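Local coordinates for protein lipocalin allergen (Canis lupus familiaris, PDB 4ODD) that is a secreted dog dander allergen of the lipocalin family and, as a member of that family, probably binds small molecules inside a beta barrel, at residues A[21-26]-A[109-114]; A[83-88]-A[101-106]; A[17-22]-A[143-148]. One frame throughout, in Å; residues are numbered along the deposited sequence.

Contact 1. Residues A[21-26]-A[109-114]; sequences SSNNLD and KITKVA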
ATOM      1  N   SER A  21      -2.260  -7.028   4.137  1.00 47.10           N
ATOM      2  CA  SER A  21      -2.631  -7.587   5.425  1.00 50.34           C
ATOM      3  C   SER A  21      -2.934  -6.440   6.357  1.00 49.77           C
ATOM      4  O   SER A  21      -2.565  -5.301   6.085  1.00 54.40           O
ATOM      5  CB  SER A  21      -1.522  -8.489   5.999  1.00 52.47           C
ATOM      6  OG  SER A  21      -0.349  -7.758   6.343  1.00 56.58           O
ATOM      7  N   SER A  22      -3.612  -6.747   7.453  1.00 46.54           N
ATOM      8  CA  SER A  22      -3.985  -5.733   8.422  1.00 53.33           C
ATOM      9  C   SER A  22      -4.325  -6.350   9.777  1.00 56.25           C
ATOM     10  O   SER A  22      -4.733  -7.510   9.860  1.00 53.07           O
ATOM     11  CB  SER A  22      -5.181  -4.926   7.911  1.00 44.11           C
ATOM     12  OG  SER A  22      -5.526  -3.910   8.841  1.00 48.79           O
ATOM     13  N   ASN A  23      -4.148  -5.572  10.838  1.00 47.47           N
ATOM     14  CA  ASN A  23      -4.593  -5.986  12.163  1.00 53.00           C
ATOM     15  C   ASN A  23      -6.120  -5.900  12.246  1.00 48.74           C
ATOM     16  O   ASN A  23      -6.733  -6.497  13.123  1.00 46.52           O
ATOM     17  CB  ASN A  23      -3.923  -5.138  13.263  1.00 47.89           C
ATOM     18  CG  ASN A  23      -4.271  -3.653  13.166  1.00 49.39           C
ATOM     19  OD1 ASN A  23      -4.656  -3.151  12.110  1.00 51.64           O
ATOM     20  ND2 ASN A  23      -4.125  -2.944  14.272  1.00 62.06           N
ATOM     21  N   ASN A  24      -6.721  -5.155  11.321  1.00 50.73           N
ATOM     22  CA  ASN A  24      -8.169  -5.016  11.261  1.00 49.88           C
ATOM     23  C   ASN A  24      -8.780  -5.547   9.962  1.00 55.76           C
ATOM     24  O   ASN A  24      -8.874  -4.834   8.962  1.00 52.19           O
ATOM     25  CB  ASN A  24      -8.575  -3.570  11.488  1.00 51.25           C
ATOM     26  CG  ASN A  24      -8.188  -3.071  12.864  1.00 67.10           C
ATOM     27  OD1 ASN A  24      -7.697  -1.940  13.021  1.00 66.84           O
ATOM     28  ND2 ASN A  24      -8.402  -3.915  13.880  1.00 62.48           N
ATOM     29  N   LEU A  25      -9.203  -6.803   9.995  1.00 54.92           N
ATOM     30  CA  LEU A  25      -9.795  -7.442   8.823  1.00 50.08           C
ATOM     31  C   LEU A  25     -10.868  -6.635   8.091  1.00 51.54           C
ATOM     32  O   LEU A  25     -10.946  -6.679   6.871  1.00 55.54           O
ATOM     33  CB  LEU A  25     -10.335  -8.819   9.168  1.00 49.18           C
ATOM     34  CG  LEU A  25      -9.377  -9.944   8.777  1.00 59.73           C
ATOM     35  CD1 LEU A  25      -9.976 -11.281   9.155  1.00 60.60           C
ATOM     36  CD2 LEU A  25      -9.048  -9.896   7.284  1.00 55.39           C
ATOM     37  N   ASP A  26     -11.685  -5.894   8.822  1.00 57.07           N
ATOM     38  CA  ASP A  26     -12.715  -5.068   8.193  1.00 58.80           C
ATOM     39  C   ASP A  26     -12.128  -4.068   7.185  1.00 67.09           C
ATOM     40  O   ASP A  26     -12.723  -3.803   6.139  1.00 62.11           O
ATOM     41  CB  ASP A  26     -13.541  -4.344   9.265  1.00 67.05           C
ATOM     42  CG  ASP A  26     -12.721  -4.025  10.527  1.00 86.57           C
ATOM     43  OD1 ASP A  26     -12.608  -4.911  11.413  1.00 90.19           O
ATOM     44  OD2 ASP A  26     -12.191  -2.893  10.637  1.00 80.09           O
ATOM     45  N   LYS A 109      -8.518   5.481  16.311  1.00 39.25           N
ATOM     46  CA  LYS A 109      -8.250   4.053  16.097  1.00 39.72           C
ATOM     47  C   LYS A 109      -7.061   3.818  15.150  1.00 41.71           C
ATOM     48  O   LYS A 109      -6.846   4.570  14.191  1.00 35.96           O
ATOM     49  CB  LYS A 109      -9.493   3.314  15.587  1.00 45.55           C
ATOM     50  CG  LYS A 109      -9.418   1.797  15.755  1.00 53.59           C
ATOM     51  CD  LYS A 109     -10.722   1.122  15.331  1.00 67.40           C
ATOM     52  CE  LYS A 109     -10.859  -0.284  15.925  1.00 68.87           C
ATOM     53  NZ  LYS A 109      -9.626  -1.109  15.764  1.00 77.88           N
ATOM     54  N   ILE A 110      -6.301   2.762  15.425  1.00 43.21           N
ATOM     55  CA  ILE A 110      -5.060   2.484  14.716  1.00 35.56           C
ATOM     56  C   ILE A 110      -5.121   1.229  13.871  1.00 43.98           C
ATOM     57  O   ILE A 110      -5.369   0.136  14.382  1.00 54.90           O
ATOM     58  CB  ILE A 110      -3.906   2.318  15.704  1.00 43.33           C
ATOM     59  CG1 ILE A 110      -3.447   3.691  16.217  1.00 44.27           C
ATOM     60  CG2 ILE A 110      -2.757   1.565  15.059  1.00 45.59           C
ATOM     61  CD1 ILE A 110      -2.574   3.598  17.456  1.00 48.73           C
ATOM     62  N   THR A 111      -4.880   1.389  12.576  1.00 53.71           N
ATOM     63  CA  THR A 111      -4.946   0.291  11.620  1.00 54.07           C
ATOM     64  C   THR A 111      -3.587   0.134  10.980  1.00 55.84           C
ATOM     65  O   THR A 111      -3.094   1.065  10.347  1.00 56.06           O
ATOM     66  CB  THR A 111      -5.944   0.607  10.504  1.00 58.64           C
ATOM     67  OG1 THR A 111      -7.152   1.130  11.077  1.00 64.36           O
ATOM     68  CG2 THR A 111      -6.228  -0.633   9.668  1.00 55.46           C
ATOM     69  N   LYS A 112      -2.978  -1.034  11.159  1.00 43.95           N
ATOM     70  CA  LYS A 112      -1.717  -1.352  10.507  1.00 50.40           C
ATOM     71  C   LYS A 112      -2.023  -2.027   9.166  1.00 50.76           C
ATOM     72  O   LYS A 112      -2.872  -2.915   9.099  1.00 50.32           O
ATOM     73  CB  LYS A 112      -0.870  -2.279  11.383  1.00 45.83           C
ATOM     74  CG  LYS A 112      -0.634  -1.783  12.796  1.00 49.99           C
ATOM     75  CD  LYS A 112       0.142  -2.829  13.588  1.00 58.56           C
ATOM     76  CE  LYS A 112       0.296  -2.413  15.041  1.00 55.12           C
ATOM     77  NZ  LYS A 112       1.244  -3.293  15.791  1.00 68.21           N
ATOM     78  N   VAL A 113      -1.342  -1.608   8.104  1.00 43.70           N
ATOM     79  CA  VAL A 113      -1.585  -2.197   6.781  1.00 48.54           C
ATOM     80  C   VAL A 113      -0.284  -2.505   6.082  1.00 43.47           C
ATOM     81  O   VAL A 113       0.556  -1.620   5.933  1.00 43.40           O
ATOM     82  CB  VAL A 113      -2.387  -1.261   5.880  1.00 51.72           C
ATOM     83  CG1 VAL A 113      -2.644  -1.920   4.551  1.00 42.09           C
ATOM     84  CG2 VAL A 113      -3.689  -0.858   6.560  1.00 39.06           C
ATOM     85  N   ALA A 114      -0.103  -3.761   5.682  1.00 38.45           N
ATOM     86  CA  ALA A 114       1.096  -4.137   4.938  1.00 44.21           C
ATOM     87  C   ALA A 114       0.749  -4.440   3.456  1.00 44.37           C
ATOM     88  O   ALA A 114      -0.285  -5.046   3.161  1.00 41.86           O
ATOM     89  CB  ALA A 114       1.813  -5.315   5.617  1.00 33.06           C
TER
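Asn23 lies across the start of strand 110-118 and crosses the side chain of Lys112 at about a right angle. Its CG sits between the backbone N and the carbonyl carbon (chi1 62°), which brings the flat amide over the neighbouring backbone. There OD1 accepts from the N of Lys112 at 2.9 Å. The donor stands well above the plane of the amide carbonyl. On the same amide, ND2 gives a weak bond to the O of Ile110. The amide therefore meets backbone groups where regular strand pairing has stopped.

Ser22 points to the sheet face of Val113. Its OG is anti to the backbone N (chi1 -178°) and donates to the O of Lys112 at 2.8 Å. The same OG accepts from the N of Asn24 at 3.0 Å, forming an ST turn. The hydroxyl thus ties the turn to the strand, while its flank rests on CG2 of Thr111. Asn24 and Lys109 meet tip to tip, with a long, weak bond from NZ of Lys109 to OD1 of Asn24.

Ser21 with Ala114 and Ser22 with Val113 form regular antiparallel pairs. Ser21 N donates to Ala114 O at 3.0 Å, and Ala114 N donates to Ser21 O at 2.9 Å. Ser21 and Ala114 share a face, with Ser21 OG 3.3 Å from Ala114 CB.

This contact joins the first and last long strands of the lipocalin barrel. Helix 125-137 covers the Ser21 and Ala114 face through Phe131, and its Ser135 bonds Ser21 OG. Helix 25-28 follows the turn, and strand 96-104 flanks strand 110-118 on its other edge.

Contact 2. Residues A[83-88]-A[101-106]; sequences GGNYFR and DVNVDS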
ATOM      1  N   GLY A  83      -8.422   9.262   7.056  1.00 54.49           N
ATOM      2  CA  GLY A  83      -7.700   9.577   8.273  1.00 42.50           C
ATOM      3  C   GLY A  83      -6.254   9.901   7.987  1.00 50.78           C
ATOM      4  O   GLY A  83      -5.890  10.132   6.831  1.00 58.12           O
ATOM      5  N   GLY A  84      -5.433   9.916   9.037  1.00 43.14           N
ATOM      6  CA  GLY A  84      -4.012  10.193   8.913  1.00 42.37           C
ATOM      7  C   GLY A  84      -3.249   8.922   8.617  1.00 41.08           C
ATOM      8  O   GLY A  84      -3.581   7.847   9.117  1.00 44.48           O
ATOM      9  N   ASN A  85      -2.239   9.040   7.768  1.00 35.05           N
ATOM     10  CA  ASN A  85      -1.438   7.899   7.387  1.00 34.84           C
ATOM     11  C   ASN A  85       0.038   8.197   7.527  1.00 36.88           C
ATOM     12  O   ASN A  85       0.504   9.259   7.131  1.00 41.96           O
ATOM     13  CB  ASN A  85      -1.765   7.463   5.962  1.00 32.08           C
ATOM     14  CG  ASN A  85      -3.186   7.015   5.808  1.00 34.60           C
ATOM     15  OD1 ASN A  85      -3.521   5.874   6.121  1.00 36.81           O
ATOM     16  ND2 ASN A  85      -4.043   7.907   5.325  1.00 34.45           N
ATOM     17  N   TYR A  86       0.758   7.248   8.108  1.00 37.61           N
ATOM     18  CA  TYR A  86       2.192   7.326   8.241  1.00 40.52           C
ATOM     19  C   TYR A  86       2.747   6.104   7.529  1.00 43.31           C
ATOM     20  O   TYR A  86       2.599   4.955   7.981  1.00 40.57           O
ATOM     21  CB  TYR A  86       2.582   7.387   9.721  1.00 46.95           C
ATOM     22  CG  TYR A  86       1.941   8.577  10.418  1.00 45.08           C
ATOM     23  CD1 TYR A  86       2.683   9.717  10.734  1.00 43.20           C
ATOM     24  CD2 TYR A  86       0.582   8.581  10.715  1.00 41.75           C
ATOM     25  CE1 TYR A  86       2.083  10.822  11.341  1.00 44.35           C
ATOM     26  CE2 TYR A  86      -0.023   9.675  11.318  1.00 43.96           C
ATOM     27  CZ  TYR A  86       0.725  10.784  11.630  1.00 48.22           C
ATOM     28  OH  TYR A  86       0.119  11.858  12.223  1.00 52.42           O
ATOM     29  N   PHE A  87       3.372   6.368   6.387  1.00 41.94           N
ATOM     30  CA  PHE A  87       3.693   5.327   5.438  1.00 40.64           C
ATOM     31  C   PHE A  87       5.188   5.202   5.212  1.00 43.92           C
ATOM     32  O   PHE A  87       5.929   6.198   5.255  1.00 43.78           O
ATOM     33  CB  PHE A  87       2.967   5.610   4.116  1.00 40.48           C
ATOM     34  CG  PHE A  87       3.165   4.558   3.081  1.00 45.65           C
ATOM     35  CD1 PHE A  87       3.978   4.793   1.981  1.00 39.86           C
ATOM     36  CD2 PHE A  87       2.553   3.320   3.207  1.00 41.73           C
ATOM     37  CE1 PHE A  87       4.167   3.810   1.014  1.00 41.51           C
ATOM     38  CE2 PHE A  87       2.742   2.333   2.251  1.00 39.52           C
ATOM     39  CZ  PHE A  87       3.547   2.578   1.152  1.00 40.97           C
ATOM     40  N   ARG A  88       5.626   3.974   4.951  1.00 35.34           N
ATOM     41  CA  ARG A  88       7.028   3.714   4.700  1.00 38.15           C
ATOM     42  C   ARG A  88       7.181   2.643   3.648  1.00 35.21           C
ATOM     43  O   ARG A  88       6.441   1.670   3.636  1.00 40.36           O
ATOM     44  CB  ARG A  88       7.740   3.280   5.986  1.00 35.16           C
ATOM     45  CG  ARG A  88       7.971   4.403   7.007  1.00 45.00           C
ATOM     46  CD  ARG A  88       8.963   3.974   8.098  1.00 54.51           C
ATOM     47  NE  ARG A  88       9.031   4.894   9.236  1.00 87.06           N
ATOM     48  CZ  ARG A  88       9.627   6.086   9.221  1.00 88.83           C
ATOM     49  NH1 ARG A  88      10.200   6.542   8.119  1.00 62.30           N
ATOM     50  NH2 ARG A  88       9.635   6.840  10.314  1.00 67.99           N
ATOM     51  N   ASP A 101       1.848   0.893   6.143  1.00 37.66           N
ATOM     52  CA  ASP A 101       1.107   2.081   6.548  1.00 41.71           C
ATOM     53  C   ASP A 101       0.632   1.981   7.987  1.00 48.54           C
ATOM     54  O   ASP A 101       0.292   0.905   8.484  1.00 42.90           O
ATOM     55  CB  ASP A 101      -0.117   2.282   5.649  1.00 40.55           C
ATOM     56  CG  ASP A 101      -0.806   3.609   5.895  1.00 38.93           C
ATOM     57  OD1 ASP A 101      -0.101   4.629   6.029  1.00 40.84           O
ATOM     58  OD2 ASP A 101      -2.054   3.626   5.953  1.00 35.48           O
ATOM     59  N   VAL A 102       0.601   3.114   8.664  1.00 43.96           N
ATOM     60  CA  VAL A 102      -0.092   3.185   9.932  1.00 33.10           C
ATOM     61  C   VAL A 102      -1.203   4.199   9.740  1.00 34.29           C
ATOM     62  O   VAL A 102      -0.966   5.361   9.434  1.00 38.06           O
ATOM     63  CB  VAL A 102       0.841   3.621  11.075  1.00 40.46           C
ATOM     64  CG1 VAL A 102       0.049   3.805  12.338  1.00 29.86           C
ATOM     65  CG2 VAL A 102       1.941   2.593  11.293  1.00 38.84           C
ATOM     66  N   ASN A 103      -2.428   3.755   9.903  1.00 39.29           N
ATOM     67  CA  ASN A 103      -3.554   4.638   9.724  1.00 40.16           C
ATOM     68  C   ASN A 103      -4.189   4.973  11.047  1.00 46.47           C
ATOM     69  O   ASN A 103      -4.302   4.118  11.941  1.00 44.97           O
ATOM     70  CB  ASN A 103      -4.606   3.967   8.852  1.00 38.71           C
ATOM     71  CG  ASN A 103      -5.826   4.815   8.687  1.00 35.14           C
ATOM     72  OD1 ASN A 103      -6.868   4.542   9.284  1.00 46.57           O
ATOM     73  ND2 ASN A 103      -5.713   5.859   7.890  1.00 37.18           N
ATOM     74  N   VAL A 104      -4.651   6.213  11.130  1.00 38.47           N
ATOM     75  CA  VAL A 104      -5.327   6.694  12.318  1.00 42.78           C
ATOM     76  C   VAL A 104      -6.615   7.448  11.931  1.00 44.97           C
ATOM     77  O   VAL A 104      -6.568   8.415  11.169  1.00 43.69           O
ATOM     78  CB  VAL A 104      -4.337   7.577  13.157  1.00 51.65           C
ATOM     79  CG1 VAL A 104      -3.770   8.734  12.322  1.00 47.00           C
ATOM     80  CG2 VAL A 104      -4.985   8.067  14.435  1.00 45.81           C
ATOM     81  N   ASP A 105      -7.768   7.003  12.432  1.00 53.29           N
ATOM     82  CA  ASP A 105      -9.013   7.728  12.141  1.00 58.61           C
ATOM     83  C   ASP A 105      -9.299   8.850  13.147  1.00 62.80           C
ATOM     84  O   ASP A 105      -8.481   9.129  14.018  1.00 50.33           O
ATOM     85  CB  ASP A 105     -10.198   6.781  12.054  1.00 63.42           C
ATOM     86  CG  ASP A 105     -10.450   6.058  13.344  1.00 69.97           C
ATOM     87  OD1 ASP A 105     -10.156   6.629  14.426  1.00 59.80           O
ATOM     88  OD2 ASP A 105     -10.948   4.914  13.270  1.00 66.67           O
ATOM     89  N   SER A 106     -10.460   9.482  13.011  1.00 65.09           N
ATOM     90  CA  SER A 106     -10.864  10.610  13.849  1.00 63.92           C
ATOM     91  C   SER A 106     -10.942  10.263  15.345  1.00 70.12           C
ATOM     92  O   SER A 106     -10.535  11.054  16.196  1.00 78.16           O
ATOM     93  CB  SER A 106     -12.229  11.126  13.386  1.00 73.02           C
ATOM     94  OG  SER A 106     -13.237  10.128  13.561  1.00 75.53           O
TER
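Three polar side chains crowd one face of this strand pair. Asn85 sits in the middle, with CG anti to its carbonyl carbon. Asn103 lies beside it and points the same way, their amide planes 33° apart. ND2 of Asn103 donates to OD1 of Asn85 at 2.8 Å. The donor lies above the plane of the Asn85 carbonyl, while that oxygen stays near the amide plane of Asn103. Asp101 crosses Asn85 obliquely from the other side. Its OD2 lies 2.7 Å from OD1 of Asn85. The amide nitrogens have further partners: ND2 of Asn85 bonds the O atoms of Gly79 and Tyr81, and ND2 of Asn103 bonds Asn82 O. Phe34 touches all three side chains.

The strands form an antiparallel hairpin of the lipocalin barrel, their axes 4.6 Å apart. Gly84 with Val104 and Tyr86 with Val102 are hydrogen-bonded pairs. The N of Tyr86 reaches the O of Val102 at 2.9 Å, in the carbonyl plane. Near the strand ends, Gly83 brings its CA against the O of Val104 at 3.3 Å. Its backbone angles, phi 108° and psi -166°, suit a residue without a side chain.

The face of Tyr86, Val102 and Val104 is looser and partly exposed. Here CG1 of Val104 meets the edge of the Tyr86 ring at CE2, 4.0 Å away. CB of Tyr86 and CB of Val102 are farther apart, at 4.4 Å. Beyond the strand, Asp105 turns away from 83-88, and its OD1 accepts from the N of Lys109.

Contact 3. Residues A[17-22]-A[143-148]; sequences TLYVSS and ENIIYL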
ATOM      1  N   THR A  17      -1.401  -4.118  -6.933  1.00 33.48           N
ATOM      2  CA  THR A  17      -1.427  -4.707  -5.599  1.00 33.20           C
ATOM      3  C   THR A  17      -1.459  -6.228  -5.697  1.00 37.90           C
ATOM      4  O   THR A  17      -2.294  -6.784  -6.397  1.00 44.21           O
ATOM      5  CB  THR A  17      -2.640  -4.259  -4.769  1.00 33.52           C
ATOM      6  OG1 THR A  17      -2.770  -2.834  -4.822  1.00 38.58           O
ATOM      7  CG2 THR A  17      -2.466  -4.712  -3.324  1.00 25.33           C
ATOM      8  N   LEU A  18      -0.555  -6.890  -4.987  1.00 38.72           N
ATOM      9  CA  LEU A  18      -0.558  -8.348  -4.905  1.00 30.30           C
ATOM     10  C   LEU A  18      -1.154  -8.830  -3.580  1.00 40.44           C
ATOM     11  O   LEU A  18      -2.145  -9.576  -3.556  1.00 43.46           O
ATOM     12  CB  LEU A  18       0.856  -8.889  -5.079  1.00 33.89           C
ATOM     13  CG  LEU A  18       1.336  -9.018  -6.528  1.00 42.10           C
ATOM     14  CD1 LEU A  18       0.652  -8.011  -7.433  1.00 43.81           C
ATOM     15  CD2 LEU A  18       2.842  -8.909  -6.627  1.00 32.77           C
ATOM     16  N   TYR A  19      -0.564  -8.397  -2.471  1.00 47.25           N
ATOM     17  CA  TYR A  19      -1.070  -8.796  -1.161  1.00 48.96           C
ATOM     18  C   TYR A  19      -1.252  -7.603  -0.253  1.00 51.32           C
ATOM     19  O   TYR A  19      -0.530  -6.617  -0.356  1.00 50.89           O
ATOM     20  CB  TYR A  19      -0.116  -9.774  -0.481  1.00 47.74           C
ATOM     21  CG  TYR A  19       0.051 -11.109  -1.171  1.00 51.87           C
ATOM     22  CD1 TYR A  19      -0.643 -12.232  -0.727  1.00 66.52           C
ATOM     23  CD2 TYR A  19       0.916 -11.259  -2.242  1.00 54.25           C
ATOM     24  CE1 TYR A  19      -0.486 -13.465  -1.343  1.00 64.48           C
ATOM     25  CE2 TYR A  19       1.078 -12.487  -2.862  1.00 55.69           C
ATOM     26  CZ  TYR A  19       0.373 -13.582  -2.410  1.00 65.23           C
ATOM     27  OH  TYR A  19       0.535 -14.794  -3.030  1.00 69.67           O
ATOM     28  N   VAL A  20      -2.228  -7.709   0.638  1.00 39.42           N
ATOM     29  CA  VAL A  20      -2.391  -6.775   1.739  1.00 42.70           C
ATOM     30  C   VAL A  20      -2.695  -7.562   3.004  1.00 41.14           C
ATOM     31  O   VAL A  20      -3.316  -8.625   2.957  1.00 42.92           O
ATOM     32  CB  VAL A  20      -3.556  -5.785   1.508  1.00 37.79           C
ATOM     33  CG1 VAL A  20      -3.267  -4.885   0.347  1.00 42.72           C
ATOM     34  CG2 VAL A  20      -4.845  -6.543   1.292  1.00 31.41           C
ATOM     35  N   SER A  21      -2.260  -7.028   4.137  1.00 47.10           N
ATOM     36  CA  SER A  21      -2.631  -7.587   5.425  1.00 50.34           C
ATOM     37  C   SER A  21      -2.934  -6.440   6.357  1.00 49.77           C
ATOM     38  O   SER A  21      -2.565  -5.301   6.085  1.00 54.40           O
ATOM     39  CB  SER A  21      -1.522  -8.489   5.999  1.00 52.47           C
ATOM     40  OG  SER A  21      -0.349  -7.758   6.343  1.00 56.58           O
ATOM     41  N   SER A  22      -3.612  -6.747   7.453  1.00 46.54           N
ATOM     42  CA  SER A  22      -3.985  -5.733   8.422  1.00 53.33           C
ATOM     43  C   SER A  22      -4.325  -6.350   9.777  1.00 56.25           C
ATOM     44  O   SER A  22      -4.733  -7.510   9.860  1.00 53.07           O
ATOM     45  CB  SER A  22      -5.181  -4.926   7.911  1.00 44.11           C
ATOM     46  OG  SER A  22      -5.526  -3.910   8.841  1.00 48.79           O
ATOM     47  N   GLU A 143      -3.513 -15.039   9.223  1.00 64.02           N
ATOM     48  CA  GLU A 143      -4.836 -15.230   8.630  1.00 68.64           C
ATOM     49  C   GLU A 143      -5.416 -13.918   8.101  1.00 66.91           C
ATOM     50  O   GLU A 143      -6.391 -13.912   7.356  1.00 60.96           O
ATOM     51  CB  GLU A 143      -5.806 -15.884   9.631  1.00 75.90           C
ATOM     52  CG  GLU A 143      -5.955 -15.165  10.986  1.00 83.12           C
ATOM     53  CD  GLU A 143      -4.876 -15.555  11.998  1.00 89.25           C
ATOM     54  OE1 GLU A 143      -3.797 -16.039  11.588  1.00 91.43           O
ATOM     55  OE2 GLU A 143      -5.109 -15.383  13.213  1.00 89.35           O
ATOM     56  N   ASN A 144      -4.811 -12.805   8.495  1.00 73.37           N
ATOM     57  CA  ASN A 144      -5.265 -11.507   8.026  1.00 64.78           C
ATOM     58  C   ASN A 144      -4.602 -11.106   6.712  1.00 62.66           C
ATOM     59  O   ASN A 144      -4.685  -9.957   6.299  1.00 60.08           O
ATOM     60  CB  ASN A 144      -5.061 -10.433   9.100  1.00 66.70           C
ATOM     61  CG  ASN A 144      -6.051 -10.556  10.253  1.00 68.44           C
ATOM     62  OD1 ASN A 144      -7.017 -11.314  10.178  1.00 70.48           O
ATOM     63  ND2 ASN A 144      -5.822  -9.799  11.315  1.00 64.66           N
ATOM     64  N   ILE A 145      -3.954 -12.065   6.056  1.00 56.48           N
ATOM     65  CA  ILE A 145      -3.333 -11.817   4.761  1.00 52.05           C
ATOM     66  C   ILE A 145      -4.304 -12.109   3.625  1.00 54.46           C
ATOM     67  O   ILE A 145      -4.946 -13.158   3.608  1.00 66.44           O
ATOM     68  CB  ILE A 145      -2.081 -12.675   4.559  1.00 54.27           C
ATOM     69  CG1 ILE A 145      -0.988 -12.257   5.543  1.00 55.99           C
ATOM     70  CG2 ILE A 145      -1.589 -12.573   3.113  1.00 46.11           C
ATOM     71  CD1 ILE A 145       0.302 -13.063   5.405  1.00 63.56           C
ATOM     72  N   ILE A 146      -4.413 -11.183   2.677  1.00 50.17           N
ATOM     73  CA  ILE A 146      -5.329 -11.344   1.544  1.00 51.65           C
ATOM     74  C   ILE A 146      -4.624 -11.135   0.203  1.00 50.80           C
ATOM     75  O   ILE A 146      -3.862 -10.175   0.026  1.00 48.76           O
ATOM     76  CB  ILE A 146      -6.488 -10.355   1.631  1.00 53.48           C
ATOM     77  CG1 ILE A 146      -7.309 -10.618   2.883  1.00 44.00           C
ATOM     78  CG2 ILE A 146      -7.367 -10.443   0.404  1.00 48.50           C
ATOM     79  CD1 ILE A 146      -8.367  -9.576   3.104  1.00 48.38           C
ATOM     80  N   TYR A 147      -4.879 -12.040  -0.739  1.00 45.80           N
ATOM     81  CA  TYR A 147      -4.324 -11.913  -2.085  1.00 43.09           C
ATOM     82  C   TYR A 147      -5.307 -11.130  -2.968  1.00 38.28           C
ATOM     83  O   TYR A 147      -6.494 -11.473  -3.061  1.00 39.34           O
ATOM     84  CB  TYR A 147      -3.992 -13.297  -2.664  1.00 46.06           C
ATOM     85  CG  TYR A 147      -3.504 -13.266  -4.093  1.00 50.98           C
ATOM     86  CD1 TYR A 147      -2.267 -12.723  -4.415  1.00 45.03           C
ATOM     87  CD2 TYR A 147      -4.285 -13.770  -5.126  1.00 46.98           C
ATOM     88  CE1 TYR A 147      -1.825 -12.681  -5.731  1.00 44.81           C
ATOM     89  CE2 TYR A 147      -3.852 -13.727  -6.441  1.00 49.09           C
ATOM     90  CZ  TYR A 147      -2.622 -13.186  -6.743  1.00 49.53           C
ATOM     91  OH  TYR A 147      -2.190 -13.155  -8.064  1.00 48.32           O
ATOM     92  N   LEU A 148      -4.826 -10.044  -3.571  1.00 49.30           N
ATOM     93  CA  LEU A 148      -5.702  -9.188  -4.378  1.00 47.65           C
ATOM     94  C   LEU A 148      -5.307  -9.234  -5.828  1.00 48.11           C
ATOM     95  O   LEU A 148      -5.989  -8.656  -6.674  1.00 51.45           O
ATOM     96  CB  LEU A 148      -5.668  -7.743  -3.897  1.00 48.81           C
ATOM     97  CG  LEU A 148      -6.262  -7.482  -2.515  1.00 51.14           C
ATOM     98  CD1 LEU A 148      -6.123  -5.986  -2.143  1.00 48.40           C
ATOM     99  CD2 LEU A 148      -7.716  -7.942  -2.483  1.00 46.78           C
TER
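Tyr19 carries much of this contact, and its side chain can be followed outward. CB lies 3.8 Å from the O of Ile146. CG is anti to the carbonyl carbon (chi1 -65°), so the ring leans over the partner strand. CD1 touches CG2 of Ile145 at 4.0 Å. CE1 meets both CB and CD1 of Tyr147. CZ makes the closest approach between the two side chains, 3.4 Å from CD1 of Tyr147. At the tip, OH remains beside that same carbon, which sits over one face of the Tyr19 ring, offset toward its rim. The two rings are oblique, with planes at 54°. Tyr147 reaches this position with CG anti to its backbone N (chi1 176°).

On the sheet face of Val20 and Ile146 the contact is aliphatic. Leu148 crosses Val20 at about a right angle. Its CD1 touches CG2 of Val20 at 3.7 Å and also reaches CG2 of Thr17. Ile28 of helix 25-28 covers Val20 and Ile146.

Between the faces run the antiparallel backbone bonds. Val20 and Ile146 form a hydrogen-bonded pair, and Ile146 N meets Val20 O at 2.8 Å, nearly along the C=O axis. Leu148 N donates to Leu18 O at 2.7 Å. Leu18 and Tyr19 form a classic beta bulge opposite Leu116 on strand 110-118. At the far end, a bent, weak bond links ND2 of Asn144 to the O of Ser22.

Strand 145-147 thus pairs with strand 13-22 beside its pairing with 110-118, as the last lipocalin strand does after the long helix. The chemistry is mainly backbone hydrogen bonds flanked by apolar contacts, with no charged pair, so the register is probably set by the backbone.

Contacts 1 and 2 lie in the lipocalin barrel wall; contact 3 adds strand 145-147 to it. Contacts 1 and 3 share Ser21 and Ser22, and their centres are about 10 Å apart. Strand 13-22 pairs with 110-118 in the first and 145-147 in the third. The centres of contacts 1 and 2 are about 10 Å apart. They join through neighbouring strands: Thr111 O lies 2.8 Å from Asn103 N, and Val113 O 2.8 Å from Asp101 N, both probable hydrogen bonds. Contacts 2 and 3 do not touch, their centres about 18 Å apart. Phe34 touches Val113 of contact 1 and Asn85, Asp101 and Asn103 of contact 2. Any ligand pocket would probably be the barrel interior.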